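Local coordinates for protein nicotinamide-nucleotide adenylyltransferase NadR family / Ribosylnicotinamide kinase (Lactococcus lactis subsp. cremoris, PDB 6GYE) that probably phosphorylates nicotinamide riboside, which it binds, through a P-loop kinase domain and adenylylates the resulting mononucleotide on the way to NAD+, at residues A[180-186]-A[255-261]; A[193-198]-A[209-214]; A[294-298]-A[365-369]; A[263-267]-A[330-336]; A[164-168]-A[252-256]. One frame throughout, in Å; residues are numbered along the deposited sequence.

Contact 1: residues A[180-186]-A[255-261]. With NNR (Nicotinamide riboside), chain I.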
# COMPACT_ATOMS: atom_id res chain seq x y z
N SER A 180 1.31 3.34 -3.39
CA SER A 180 2.46 4.23 -3.38
C SER A 180 3.52 3.75 -4.37
O SER A 180 3.74 2.55 -4.53
CB SER A 180 3.03 4.31 -1.97
OG SER A 180 4.08 5.24 -1.97
N LYS A 181 4.14 4.71 -5.06
CA LYS A 181 5.36 4.43 -5.81
C LYS A 181 6.56 4.50 -4.87
O LYS A 181 6.63 5.35 -3.98
CB LYS A 181 5.50 5.44 -6.94
CG LYS A 181 4.52 5.23 -8.13
CD LYS A 181 5.01 4.15 -9.04
CE LYS A 181 4.12 3.99 -10.29
NZ LYS A 181 2.74 3.63 -9.87
N VAL A 182 7.54 3.62 -5.09
CA VAL A 182 8.68 3.49 -4.18
C VAL A 182 9.96 3.47 -5.01
O VAL A 182 10.12 2.62 -5.90
CB VAL A 182 8.56 2.23 -3.30
CG1 VAL A 182 9.79 2.07 -2.39
CG2 VAL A 182 7.27 2.26 -2.47
N VAL A 183 10.87 4.40 -4.72
CA VAL A 183 12.19 4.49 -5.33
C VAL A 183 13.22 4.20 -4.25
O VAL A 183 13.26 4.91 -3.23
CB VAL A 183 12.45 5.88 -5.93
CG1 VAL A 183 13.83 5.95 -6.57
CG2 VAL A 183 11.37 6.26 -6.89
N THR A 184 14.09 3.22 -4.48
CA THR A 184 15.11 2.85 -3.51
C THR A 184 16.49 3.10 -4.09
O THR A 184 16.77 2.71 -5.23
CB THR A 184 14.98 1.37 -3.11
OG1 THR A 184 13.67 1.13 -2.57
CG2 THR A 184 16.02 1.02 -2.05
N VAL A 185 17.36 3.75 -3.32
CA VAL A 185 18.72 4.03 -3.76
C VAL A 185 19.67 3.05 -3.08
O VAL A 185 19.56 2.79 -1.88
CB VAL A 185 19.11 5.49 -3.45
CG1 VAL A 185 20.54 5.75 -3.86
CG2 VAL A 185 18.15 6.46 -4.13
N MET A 186 20.61 2.51 -3.84
CA MET A 186 21.54 1.50 -3.37
C MET A 186 22.96 1.85 -3.81
O MET A 186 23.17 2.37 -4.91
CB MET A 186 21.16 0.10 -3.90
CG MET A 186 19.75 -0.38 -3.52
SD MET A 186 19.47 -2.10 -4.05
CE MET A 186 17.75 -2.33 -3.57
N ILE A 255 4.75 9.22 -3.92
CA ILE A 255 6.08 8.71 -4.25
C ILE A 255 6.96 8.86 -3.01
O ILE A 255 7.00 9.95 -2.42
CB ILE A 255 6.68 9.50 -5.43
CG1 ILE A 255 5.69 9.55 -6.60
CG2 ILE A 255 8.04 8.90 -5.86
CD1 ILE A 255 6.21 10.24 -7.87
N VAL A 256 7.70 7.81 -2.64
CA VAL A 256 8.65 7.90 -1.53
C VAL A 256 10.03 7.40 -1.97
O VAL A 256 10.16 6.56 -2.86
CB VAL A 256 8.19 7.15 -0.26
CG1 VAL A 256 6.74 7.48 0.05
CG2 VAL A 256 8.37 5.67 -0.43
N PHE A 257 11.06 7.94 -1.34
CA PHE A 257 12.45 7.60 -1.64
C PHE A 257 13.07 6.92 -0.44
O PHE A 257 12.93 7.40 0.70
CB PHE A 257 13.25 8.84 -2.03
CG PHE A 257 12.84 9.42 -3.36
CD1 PHE A 257 11.75 10.29 -3.46
CD2 PHE A 257 13.53 9.08 -4.51
CE1 PHE A 257 11.35 10.82 -4.69
CE2 PHE A 257 13.15 9.61 -5.75
CZ PHE A 257 12.06 10.48 -5.84
N LEU A 258 13.72 5.79 -0.67
CA LEU A 258 14.30 4.98 0.39
C LEU A 258 15.81 4.94 0.26
O LEU A 258 16.34 4.60 -0.80
CB LEU A 258 13.72 3.56 0.36
CG LEU A 258 12.20 3.45 0.48
CD1 LEU A 258 11.81 1.97 0.53
CD2 LEU A 258 11.68 4.21 1.73
N ASP A 259 16.51 5.24 1.36
CA ASP A 259 17.97 5.20 1.41
C ASP A 259 18.39 3.80 1.88
O ASP A 259 18.52 3.53 3.09
CB ASP A 259 18.51 6.29 2.33
CG ASP A 259 20.00 6.55 2.12
OD1 ASP A 259 20.65 5.74 1.41
OD2 ASP A 259 20.53 7.58 2.62
N THR A 260 18.60 2.91 0.91
CA THR A 260 18.99 1.50 1.09
C THR A 260 17.88 0.65 1.70
O THR A 260 16.84 1.16 2.12
CB THR A 260 20.29 1.35 1.93
OG1 THR A 260 20.02 1.51 3.32
CG2 THR A 260 21.35 2.34 1.52
N ASP A 261 18.10 -0.66 1.74
CA ASP A 261 17.07 -1.62 2.10
C ASP A 261 17.77 -2.90 2.60
O ASP A 261 18.98 -2.90 2.82
CB ASP A 261 16.18 -1.91 0.89
CG ASP A 261 16.87 -2.82 -0.09
OD1 ASP A 261 18.11 -2.71 -0.26
OD2 ASP A 261 16.18 -3.69 -0.65
O2R NNR I . 5.06 -0.71 5.70
C2R NNR I . 4.85 -1.32 4.42
C3R NNR I . 3.64 -2.25 4.39
O3R NNR I . 2.98 -2.33 5.66
C4R NNR I . 4.18 -3.62 4.01
C5R NNR I . 3.53 -4.13 2.72
O5R NNR I . 4.09 -5.40 2.37
O4R NNR I . 5.59 -3.51 3.82
C1R NNR I . 6.05 -2.18 4.05
N1 NNR I . 6.69 -1.66 2.84
C2 NNR I . 8.02 -1.63 2.75
C6 NNR I . 5.92 -1.21 1.84
C5 NNR I . 6.50 -0.70 0.68
C4 NNR I . 7.88 -0.67 0.56
C3 NNR I . 8.65 -1.14 1.62
C7 NNR I . 10.15 -1.12 1.53
O7 NNR I . 10.81 -1.10 2.55
N7 NNR I . 10.72 -1.11 0.32
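Parallel strands show how one register can serve two faces of a sheet at once, and V183, L258 and V256 carry most of the example here. V183 sits opposite F257 and bonds to both of its neighbours: its N donates to V256 O at 2.9 Å, and its O accepts from L258 N at 2.7 Å. The same alternation continues with V256 N to K181 O at 3.0 Å and V185 N to L258 O at 2.8 Å. The side chain of V183 shares a face with I255 and F257, its CB lying 3.7 Å from F257 CD2. V256 and L258 point to the other face, where V182 CG1 meets L258 CD1 at 3.6 Å and V182 CG2 meets V256 CG2 at 4.1 Å. On this face nicotinamide riboside is bound, its N7 3.3 Å from L258 CD1. At the C-terminal end D259 turns to T194 and K193, in the apparent P-loop. V182, V256 and L258 thus present a largely aliphatic surface, and L258 CD1 meets the ligand's amide by van der Waals contact.

Contact 2: residues A[193-198]-A[209-214]. With SO4 (sulfate ion), chain F.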
# COMPACT_ATOMS: atom_id res chain seq x y z
N LYS A 193 24.96 8.67 -1.72
CA LYS A 193 23.56 8.23 -1.66
C LYS A 193 22.71 9.24 -0.93
O LYS A 193 21.64 9.62 -1.41
CB LYS A 193 23.43 6.87 -0.95
CG LYS A 193 23.98 5.69 -1.68
CD LYS A 193 24.70 4.65 -0.79
CE LYS A 193 24.05 4.28 0.54
NZ LYS A 193 23.84 5.34 1.59
N THR A 194 23.16 9.68 0.24
CA THR A 194 22.30 10.49 1.08
C THR A 194 22.02 11.84 0.43
O THR A 194 20.87 12.28 0.39
CB THR A 194 22.93 10.66 2.48
OG1 THR A 194 23.04 9.37 3.10
CG2 THR A 194 22.07 11.54 3.38
N THR A 195 23.05 12.47 -0.14
CA THR A 195 22.82 13.71 -0.87
C THR A 195 21.87 13.47 -2.04
O THR A 195 20.97 14.29 -2.29
CB THR A 195 24.16 14.29 -1.33
OG1 THR A 195 24.91 14.66 -0.18
CG2 THR A 195 23.97 15.53 -2.16
N LEU A 196 22.01 12.34 -2.75
CA LEU A 196 21.14 12.08 -3.90
C LEU A 196 19.69 11.89 -3.47
O LEU A 196 18.78 12.50 -4.05
CB LEU A 196 21.63 10.85 -4.66
CG LEU A 196 20.81 10.52 -5.92
CD1 LEU A 196 20.91 11.65 -6.91
CD2 LEU A 196 21.24 9.21 -6.56
N VAL A 197 19.46 11.04 -2.46
CA VAL A 197 18.12 10.75 -1.95
C VAL A 197 17.39 12.03 -1.57
O VAL A 197 16.24 12.26 -1.97
CB VAL A 197 18.22 9.81 -0.73
CG1 VAL A 197 16.88 9.74 0.02
CG2 VAL A 197 18.68 8.42 -1.14
N ARG A 198 18.05 12.90 -0.80
CA ARG A 198 17.40 14.11 -0.32
C ARG A 198 17.10 15.07 -1.47
O ARG A 198 16.02 15.67 -1.49
CB ARG A 198 18.27 14.81 0.72
CG ARG A 198 18.52 13.94 1.94
CD ARG A 198 19.42 14.64 2.95
NE ARG A 198 19.46 13.90 4.20
CZ ARG A 198 20.28 14.18 5.21
NH1 ARG A 198 21.13 15.19 5.12
NH2 ARG A 198 20.24 13.45 6.31
N SER A 209 13.54 8.26 3.50
CA SER A 209 14.13 7.68 4.70
C SER A 209 15.63 7.97 4.74
O SER A 209 16.24 8.34 3.74
CB SER A 209 13.88 6.17 4.73
OG SER A 209 14.62 5.56 3.69
N GLU A 210 16.22 7.73 5.91
CA GLU A 210 17.66 7.82 6.10
C GLU A 210 18.24 6.42 6.14
O GLU A 210 17.52 5.42 6.26
CB GLU A 210 18.01 8.56 7.40
CG GLU A 210 17.53 10.01 7.53
CD GLU A 210 18.30 11.00 6.66
OE1 GLU A 210 19.22 10.60 5.92
OE2 GLU A 210 17.97 12.21 6.73
N GLU A 211 19.56 6.35 6.01
CA GLU A 211 20.24 5.06 6.11
C GLU A 211 20.32 4.67 7.59
O GLU A 211 21.03 5.30 8.37
CB GLU A 211 21.63 5.12 5.48
CG GLU A 211 22.27 3.72 5.41
CD GLU A 211 23.69 3.72 4.84
OE1 GLU A 211 24.04 2.79 4.07
OE2 GLU A 211 24.45 4.64 5.20
N TYR A 212 19.60 3.62 7.97
CA TYR A 212 19.50 3.28 9.39
C TYR A 212 20.87 2.92 9.96
O TYR A 212 21.18 3.25 11.11
CB TYR A 212 18.49 2.13 9.58
CG TYR A 212 18.37 1.66 11.02
CD1 TYR A 212 17.60 2.37 11.94
CD2 TYR A 212 19.06 0.52 11.48
CE1 TYR A 212 17.50 1.96 13.26
CE2 TYR A 212 18.95 0.10 12.81
CZ TYR A 212 18.17 0.83 13.70
OH TYR A 212 18.05 0.46 15.03
N ALA A 213 21.72 2.27 9.15
CA ALA A 213 23.03 1.84 9.63
C ALA A 213 23.83 3.00 10.20
O ALA A 213 24.52 2.85 11.22
CB ALA A 213 23.81 1.15 8.50
N ARG A 214 23.76 4.16 9.56
CA ARG A 214 24.45 5.33 10.09
C ARG A 214 23.88 5.73 11.44
O ARG A 214 24.64 6.02 12.37
CB ARG A 214 24.37 6.48 9.10
CG ARG A 214 24.95 7.79 9.60
CD ARG A 214 25.05 8.74 8.44
NE ARG A 214 25.48 8.00 7.25
CZ ARG A 214 25.38 8.44 6.00
NH1 ARG A 214 24.83 9.63 5.75
NH2 ARG A 214 25.81 7.69 5.01
S SO4 F . 26.75 8.09 1.30
O1 SO4 F . 27.43 9.38 1.11
O2 SO4 F . 27.36 7.33 2.39
O3 SO4 F . 25.36 8.27 1.69
O4 SO4 F . 26.88 7.36 0.05
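Extended and folded side chains complement each other where helix 193-198 faces segment 209-214, a loop that runs into helix 212-220. R198 reaches out in an m, t, t conformation, whereas E210 doubles back (m, m), so that R198 NH2 meets E210 OE2 at 2.6 Å in a salt bridge. K193 is curled instead, with chi2 off its wells at 141° and chi3 p, which carries NZ to D259, weakly to sulfate O3 at 3.3 Å, and to E211, K193 NZ lying 3.6 Å from E211 OE1 in a long salt bridge. The segment 193-198 opens the helix that follows the apparent Walker A P-loop, where K193 and T194 occupy the expected Lys-Thr positions. A sulfate sits in it, probably near where a nucleotide phosphate would lie: K193 N donates to its O4 at 2.9 Å and T194 N to its O3 at 3.0 Å, joined by the amides of S190, T191 and G192. R214 (t, t, m) brings NH2 to 3.1 Å from sulfate O2 and 3.3 Å from OE2 of extended E211 (t, t), while R214 NH1 makes a weak hydrogen bond to T194 OG1 at 3.2 Å.

Contact 3: residues A[294-298]-A[365-369]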
# COMPACT_ATOMS: atom_id res chain seq x y z
N MET A 294 9.30 -2.37 -4.61
CA MET A 294 10.11 -1.34 -5.25
C MET A 294 9.69 -1.17 -6.70
O MET A 294 9.50 -2.15 -7.43
CB MET A 294 11.59 -1.68 -5.16
CG MET A 294 12.10 -1.59 -3.73
SD MET A 294 13.78 -2.16 -3.53
CE MET A 294 13.60 -3.92 -3.78
N ASP A 295 9.53 0.09 -7.12
CA ASP A 295 9.20 0.38 -8.51
C ASP A 295 10.43 0.76 -9.31
O ASP A 295 10.50 0.46 -10.50
CB ASP A 295 8.17 1.51 -8.60
CG ASP A 295 6.86 1.16 -7.92
OD1 ASP A 295 6.07 0.39 -8.50
OD2 ASP A 295 6.63 1.64 -6.79
N LEU A 296 11.42 1.36 -8.65
CA LEU A 296 12.62 1.82 -9.32
C LEU A 296 13.77 1.68 -8.33
O LEU A 296 13.63 2.10 -7.18
CB LEU A 296 12.49 3.28 -9.76
CG LEU A 296 13.80 3.91 -10.22
CD1 LEU A 296 14.30 3.19 -11.48
CD2 LEU A 296 13.67 5.41 -10.45
N ILE A 297 14.87 1.09 -8.78
CA ILE A 297 16.07 0.89 -7.97
C ILE A 297 17.22 1.65 -8.63
O ILE A 297 17.66 1.29 -9.73
CB ILE A 297 16.39 -0.60 -7.82
CG1 ILE A 297 15.26 -1.30 -7.06
CG2 ILE A 297 17.73 -0.79 -7.09
CD1 ILE A 297 15.29 -2.84 -7.21
N LEU A 298 17.71 2.68 -7.97
CA LEU A 298 18.83 3.48 -8.46
C LEU A 298 20.12 2.99 -7.82
O LEU A 298 20.27 3.04 -6.60
CB LEU A 298 18.61 4.96 -8.12
CG LEU A 298 17.43 5.60 -8.85
CD1 LEU A 298 17.13 6.97 -8.32
CD2 LEU A 298 17.69 5.67 -10.34
N ALA A 365 15.14 9.28 -14.56
CA ALA A 365 14.66 7.92 -14.32
C ALA A 365 13.42 7.95 -13.44
O ALA A 365 12.47 7.21 -13.68
CB ALA A 365 15.76 7.05 -13.71
N VAL A 366 13.40 8.85 -12.45
CA VAL A 366 12.19 9.04 -11.64
C VAL A 366 11.01 9.41 -12.53
O VAL A 366 9.91 8.84 -12.41
CB VAL A 366 12.43 10.09 -10.54
CG1 VAL A 366 11.12 10.46 -9.84
CG2 VAL A 366 13.43 9.55 -9.51
N HIS A 367 11.22 10.34 -13.45
CA HIS A 367 10.17 10.73 -14.38
C HIS A 367 9.65 9.54 -15.18
O HIS A 367 8.44 9.31 -15.24
CB HIS A 367 10.67 11.82 -15.34
CG HIS A 367 9.69 12.12 -16.43
ND1 HIS A 367 8.46 12.68 -16.18
CD2 HIS A 367 9.73 11.86 -17.75
CE1 HIS A 367 7.79 12.78 -17.31
NE2 HIS A 367 8.54 12.29 -18.28
N GLU A 368 10.55 8.76 -15.79
CA GLU A 368 10.10 7.64 -16.62
C GLU A 368 9.37 6.57 -15.81
O GLU A 368 8.46 5.93 -16.33
CB GLU A 368 11.28 7.01 -17.37
CG GLU A 368 12.03 7.95 -18.30
CD GLU A 368 11.19 8.41 -19.50
OE1 GLU A 368 10.26 7.69 -19.91
OE2 GLU A 368 11.48 9.50 -20.04
N TYR A 369 9.73 6.36 -14.55
CA TYR A 369 9.16 5.23 -13.81
C TYR A 369 7.96 5.61 -12.95
O TYR A 369 7.24 4.72 -12.51
CB TYR A 369 10.21 4.57 -12.91
CG TYR A 369 11.13 3.60 -13.62
CD1 TYR A 369 12.17 4.04 -14.43
CD2 TYR A 369 10.97 2.22 -13.44
CE1 TYR A 369 13.02 3.14 -15.07
CE2 TYR A 369 11.81 1.31 -14.08
CZ TYR A 369 12.83 1.77 -14.89
OH TYR A 369 13.65 0.84 -15.51
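Strand 296-298 and helix 365-369 run nearly antiparallel, at 168° between their N-to-C directions, with axes 9.7 Å apart at closest approach, room for one layer of side chains. The nearest CA atoms, those of L296 and Y369, are 6.6 Å apart. Into this gap L296 points squarely at the helix and fills it: its CD1 stands over the face of the Y369 ring, 3.6 Å from the centroid and 7° off the normal, a well-formed CH-pi contact, while its CD2 reaches A365 CB at 4.2 Å and V366 CG2 at 4.3 Å. L298, two residues on and on the same face of the strand, adds CD2 against A365 CB at 4.1 Å; I297 between them turns away. The Y369 ring also passes D295, with D295 O 3.5 Å from Y369 CD2, and D295 OD2 is turned to V182 N of the neighbouring strand. One strand face packed by an antiparallel helix is the layering principle of the alpha/beta/alpha P-loop NTPase fold: helix 358-370 covers the same side of the parallel sheet as helix 193-203.

Contact 4: residues A[263-267]-A[330-336]; sequences IVTRV and QLAEFGL
A buried arginine, R266, gathers the polar interactions of this helix pair. R266 NH1 forms a salt bridge with E333 OE2 at 3.0 Å and a weak hydrogen bond with Q330 OE1 at 2.8 Å, both acceptors near the guanidinium plane; NH2 pairs with E282 of helix 275-290. To reach them R266 is extended (t, t, t) with chi4 near -97°, E333 is t, t and Q330 is m, t. The Q330 amide faces back as well, its NE2 giving a weak hydrogen bond to R266 O at 3.4 Å besides one to E326. F334 (chi1 m, chi2 -75°) lays its CZ over a face of the guanidinium, with CE2 3.7 Å from R266 NH1. Beyond these polar groups, I263 (m, t) sends CD1 into an apolar pocket, 3.5 Å from L336 CD1, 4.0 Å from F334 CD2 and 4.1 Å from L331 CD2. V267 CA lies 3.6 Å from Q330 NE2. Residues 263-267 are regular helix, as are 330-333; the closest CA pair is I263 and Q330, at 7.4 Å. F334 (-98°/13°) leaves the helix and G335 (63°/40°) is C-prime of a Schellman motif, with L336 N to L331 O at 3.0 Å and G335 N to A332 O at 2.9 Å. Helices 262-272 and 320-333 thus lie side by side against M186 of the kinase sheet, the latter within the beta-alpha-beta crossover from strand 296-300 to strand 340-342.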
# COMPACT_ATOMS: atom_id res chain seq x y z
N ILE A 263 18.38 -5.70 0.94
CA ILE A 263 19.35 -6.23 -0.02
C ILE A 263 20.72 -5.60 0.20
O ILE A 263 21.75 -6.29 0.20
CB ILE A 263 18.85 -6.02 -1.47
CG1 ILE A 263 17.63 -6.89 -1.72
CG2 ILE A 263 19.96 -6.34 -2.47
CD1 ILE A 263 17.18 -6.90 -3.12
N VAL A 264 20.76 -4.28 0.38
CA VAL A 264 22.02 -3.61 0.67
C VAL A 264 22.66 -4.20 1.93
O VAL A 264 23.85 -4.54 1.93
CB VAL A 264 21.80 -2.09 0.80
CG1 VAL A 264 23.03 -1.41 1.40
CG2 VAL A 264 21.47 -1.51 -0.56
N THR A 265 21.88 -4.35 3.00
CA THR A 265 22.43 -4.96 4.21
C THR A 265 22.87 -6.39 3.94
O THR A 265 23.87 -6.84 4.51
CB THR A 265 21.41 -4.94 5.34
OG1 THR A 265 20.98 -3.60 5.56
CG2 THR A 265 22.02 -5.50 6.68
N ARG A 266 22.16 -7.10 3.06
CA ARG A 266 22.53 -8.48 2.75
C ARG A 266 23.84 -8.55 1.99
O ARG A 266 24.56 -9.55 2.09
CB ARG A 266 21.40 -9.16 1.97
CG ARG A 266 21.55 -10.68 1.86
CD ARG A 266 20.36 -11.32 1.13
NE ARG A 266 20.49 -12.77 1.01
CZ ARG A 266 20.95 -13.40 -0.07
NH1 ARG A 266 21.33 -12.70 -1.12
NH2 ARG A 266 21.03 -14.72 -0.09
N VAL A 267 24.16 -7.52 1.21
CA VAL A 267 25.45 -7.50 0.55
C VAL A 267 26.57 -7.38 1.58
O VAL A 267 27.55 -8.13 1.55
CB VAL A 267 25.50 -6.38 -0.50
CG1 VAL A 267 26.91 -6.24 -1.03
CG2 VAL A 267 24.50 -6.66 -1.64
N GLN A 330 23.17 -10.11 -6.40
CA GLN A 330 21.98 -10.32 -5.58
C GLN A 330 20.74 -9.73 -6.24
O GLN A 330 19.67 -10.35 -6.22
CB GLN A 330 22.20 -9.75 -4.18
CG GLN A 330 23.30 -10.49 -3.40
CD GLN A 330 23.18 -10.31 -1.89
OE1 GLN A 330 22.10 -10.03 -1.37
NE2 GLN A 330 24.30 -10.48 -1.17
N LEU A 331 20.85 -8.54 -6.84
CA LEU A 331 19.71 -8.00 -7.59
C LEU A 331 19.28 -8.96 -8.69
O LEU A 331 18.09 -9.07 -8.99
CB LEU A 331 20.04 -6.61 -8.15
CG LEU A 331 20.18 -5.47 -7.13
CD1 LEU A 331 20.76 -4.20 -7.75
CD2 LEU A 331 18.86 -5.17 -6.48
N ALA A 332 20.23 -9.69 -9.29
CA ALA A 332 19.84 -10.75 -10.20
C ALA A 332 19.19 -11.90 -9.43
O ALA A 332 18.15 -12.42 -9.86
CB ALA A 332 21.05 -11.24 -10.99
N GLU A 333 19.77 -12.29 -8.30
CA GLU A 333 19.22 -13.39 -7.51
C GLU A 333 17.74 -13.18 -7.18
O GLU A 333 16.96 -14.13 -7.21
CB GLU A 333 20.04 -13.57 -6.23
CG GLU A 333 19.48 -14.60 -5.26
CD GLU A 333 20.35 -14.82 -4.04
OE1 GLU A 333 20.09 -15.80 -3.30
OE2 GLU A 333 21.31 -14.05 -3.83
N PHE A 334 17.33 -11.95 -6.91
CA PHE A 334 15.94 -11.67 -6.56
C PHE A 334 15.12 -11.17 -7.75
O PHE A 334 14.01 -10.67 -7.56
CB PHE A 334 15.87 -10.67 -5.40
CG PHE A 334 16.44 -11.20 -4.11
CD1 PHE A 334 15.73 -12.13 -3.35
CD2 PHE A 334 17.69 -10.82 -3.68
CE1 PHE A 334 16.26 -12.66 -2.18
CE2 PHE A 334 18.23 -11.34 -2.50
CZ PHE A 334 17.51 -12.26 -1.75
N GLY A 335 15.65 -11.29 -8.97
CA GLY A 335 14.90 -10.97 -10.18
C GLY A 335 14.46 -9.53 -10.33
O GLY A 335 13.35 -9.27 -10.81
N LEU A 336 15.32 -8.58 -9.97
CA LEU A 336 14.96 -7.17 -9.94
C LEU A 336 15.58 -6.37 -11.09
O LEU A 336 15.42 -5.15 -11.13
CB LEU A 336 15.39 -6.56 -8.61
CG LEU A 336 14.76 -7.21 -7.37
CD1 LEU A 336 15.49 -6.75 -6.13
CD2 LEU A 336 13.30 -6.85 -7.30

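Contact 5: residues A[164-168]-A[252-256]; sequences PQEHW and NQGIV
The connection between the two sheets of this chain passes here, where loop 164-168, after helix 151-162, rests against the turn leading into edge strand 255-259. Residues 164-166 have helical angles, H167 N bonds to P164 O at 3.0 Å, and W168 lies in a 3-10 turn. The nearest CA atoms, of Q165 and G254, are 5.2 Å apart. Q165 (m, p) bends so that NE2 donates to G254 O at 2.8 Å and also to F179. W168 (t, chi2 -101°) directs NE1 to N252 O at 3.0 Å and turns one indole face to the turn, with Q253 O 3.4 Å from W168 CG and G254 N 3.5 Å from W168 CE2. An Asx turn sets the opposing backbone: N252, chi1 t, accepts G254 N at OD1, 2.6 Å away. G254 adopts 131°/-12°, angles at which a CB would jam against the preceding carbonyl O; here it would also come within 3.3 Å of Q165 CG. Its CA instead sits 3.4 Å above the centroid of the W168 six-membered ring, 2° off the normal, as a CH-pi donor. I255, extended at -140°/132°, adds CG1 4.2 Å from Q165 CG.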
# COMPACT_ATOMS: atom_id res chain seq x y z
N PRO A 164 -2.88 6.31 -9.63
CA PRO A 164 -3.11 6.77 -8.26
C PRO A 164 -2.45 8.09 -7.97
O PRO A 164 -3.01 8.91 -7.23
CB PRO A 164 -2.48 5.66 -7.39
CG PRO A 164 -2.30 4.52 -8.28
CD PRO A 164 -2.16 5.02 -9.68
N GLN A 165 -1.29 8.35 -8.58
CA GLN A 165 -0.55 9.56 -8.25
C GLN A 165 -1.32 10.81 -8.65
O GLN A 165 -1.23 11.84 -7.97
CB GLN A 165 0.83 9.49 -8.92
CG GLN A 165 1.87 8.62 -8.16
CD GLN A 165 1.43 7.15 -7.91
OE1 GLN A 165 0.98 6.47 -8.83
NE2 GLN A 165 1.58 6.67 -6.68
N GLU A 166 -2.13 10.73 -9.70
CA GLU A 166 -2.97 11.84 -10.14
C GLU A 166 -4.19 12.07 -9.25
O GLU A 166 -4.80 13.14 -9.31
CB GLU A 166 -3.47 11.60 -11.56
CG GLU A 166 -2.79 12.45 -12.62
CD GLU A 166 -3.02 13.94 -12.42
OE1 GLU A 166 -4.19 14.37 -12.38
OE2 GLU A 166 -2.02 14.68 -12.29
N HIS A 167 -4.62 11.07 -8.49
CA HIS A 167 -5.85 11.15 -7.72
C HIS A 167 -5.60 10.90 -6.23
O HIS A 167 -6.53 10.62 -5.47
CB HIS A 167 -6.88 10.20 -8.32
CG HIS A 167 -7.13 10.46 -9.78
ND1 HIS A 167 -7.94 11.48 -10.23
CD2 HIS A 167 -6.63 9.87 -10.90
CE1 HIS A 167 -7.96 11.48 -11.55
NE2 HIS A 167 -7.17 10.52 -11.99
N TRP A 168 -4.35 11.08 -5.82
CA TRP A 168 -3.88 10.64 -4.51
C TRP A 168 -4.73 11.18 -3.37
O TRP A 168 -5.09 10.43 -2.45
CB TRP A 168 -2.44 11.09 -4.36
CG TRP A 168 -1.75 10.58 -3.19
CD1 TRP A 168 -1.49 11.24 -2.01
CD2 TRP A 168 -1.22 9.26 -3.05
NE1 TRP A 168 -0.80 10.40 -1.14
CE2 TRP A 168 -0.63 9.18 -1.76
CE3 TRP A 168 -1.18 8.14 -3.89
CZ2 TRP A 168 0.00 8.02 -1.30
CZ3 TRP A 168 -0.57 6.99 -3.43
CH2 TRP A 168 0.02 6.94 -2.14
N ASN A 252 3.44 11.51 2.61
CA ASN A 252 3.47 10.84 1.32
C ASN A 252 2.46 11.47 0.36
O ASN A 252 1.27 11.55 0.67
CB ASN A 252 3.16 9.35 1.50
CG ASN A 252 3.41 8.53 0.25
OD1 ASN A 252 3.64 9.08 -0.83
ND2 ASN A 252 3.36 7.22 0.39
N GLN A 253 2.95 11.95 -0.78
CA GLN A 253 2.09 12.46 -1.83
C GLN A 253 1.94 11.48 -2.98
O GLN A 253 1.29 11.81 -3.96
CB GLN A 253 2.60 13.81 -2.35
CG GLN A 253 2.89 14.79 -1.25
CD GLN A 253 3.03 16.23 -1.72
OE1 GLN A 253 2.52 17.14 -1.07
NE2 GLN A 253 3.74 16.45 -2.81
N GLY A 254 2.50 10.28 -2.86
CA GLY A 254 2.32 9.27 -3.89
C GLY A 254 3.62 8.63 -4.32
O GLY A 254 3.62 7.59 -5.00
N ILE A 255 4.75 9.22 -3.92
CA ILE A 255 6.08 8.71 -4.25
C ILE A 255 6.96 8.86 -3.01
O ILE A 255 7.00 9.95 -2.42
CB ILE A 255 6.68 9.50 -5.43
CG1 ILE A 255 5.69 9.55 -6.60
CG2 ILE A 255 8.04 8.90 -5.86
CD1 ILE A 255 6.21 10.24 -7.87
N VAL A 256 7.70 7.81 -2.64
CA VAL A 256 8.65 7.90 -1.53
C VAL A 256 10.03 7.40 -1.97
O VAL A 256 10.16 6.56 -2.86
CB VAL A 256 8.19 7.15 -0.26
CG1 VAL A 256 6.74 7.48 0.05
CG2 VAL A 256 8.37 5.67 -0.43

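Followed from the N terminus, the chain enters contact 5 at 164-168, after the five-stranded sheet and helix 151-162, then runs into the first strand of contact 1. Contact 2 opens and closes over a short span, 193-198 to 209-214, nested within the loops of contacts 1 and 5. Those two close together, sharing I255 and V256, so that one strand ties the interdomain connection to the centre of the kinase sheet. Contact 4 opens next at 263-267, contact 3 at 294-298; contact 4 closes at 330-336 before contact 3 does at 365-369, so the two cross. M186 packs against both segments of contact 4, and strands 181-187 and 296-300 join contacts 1 and 3.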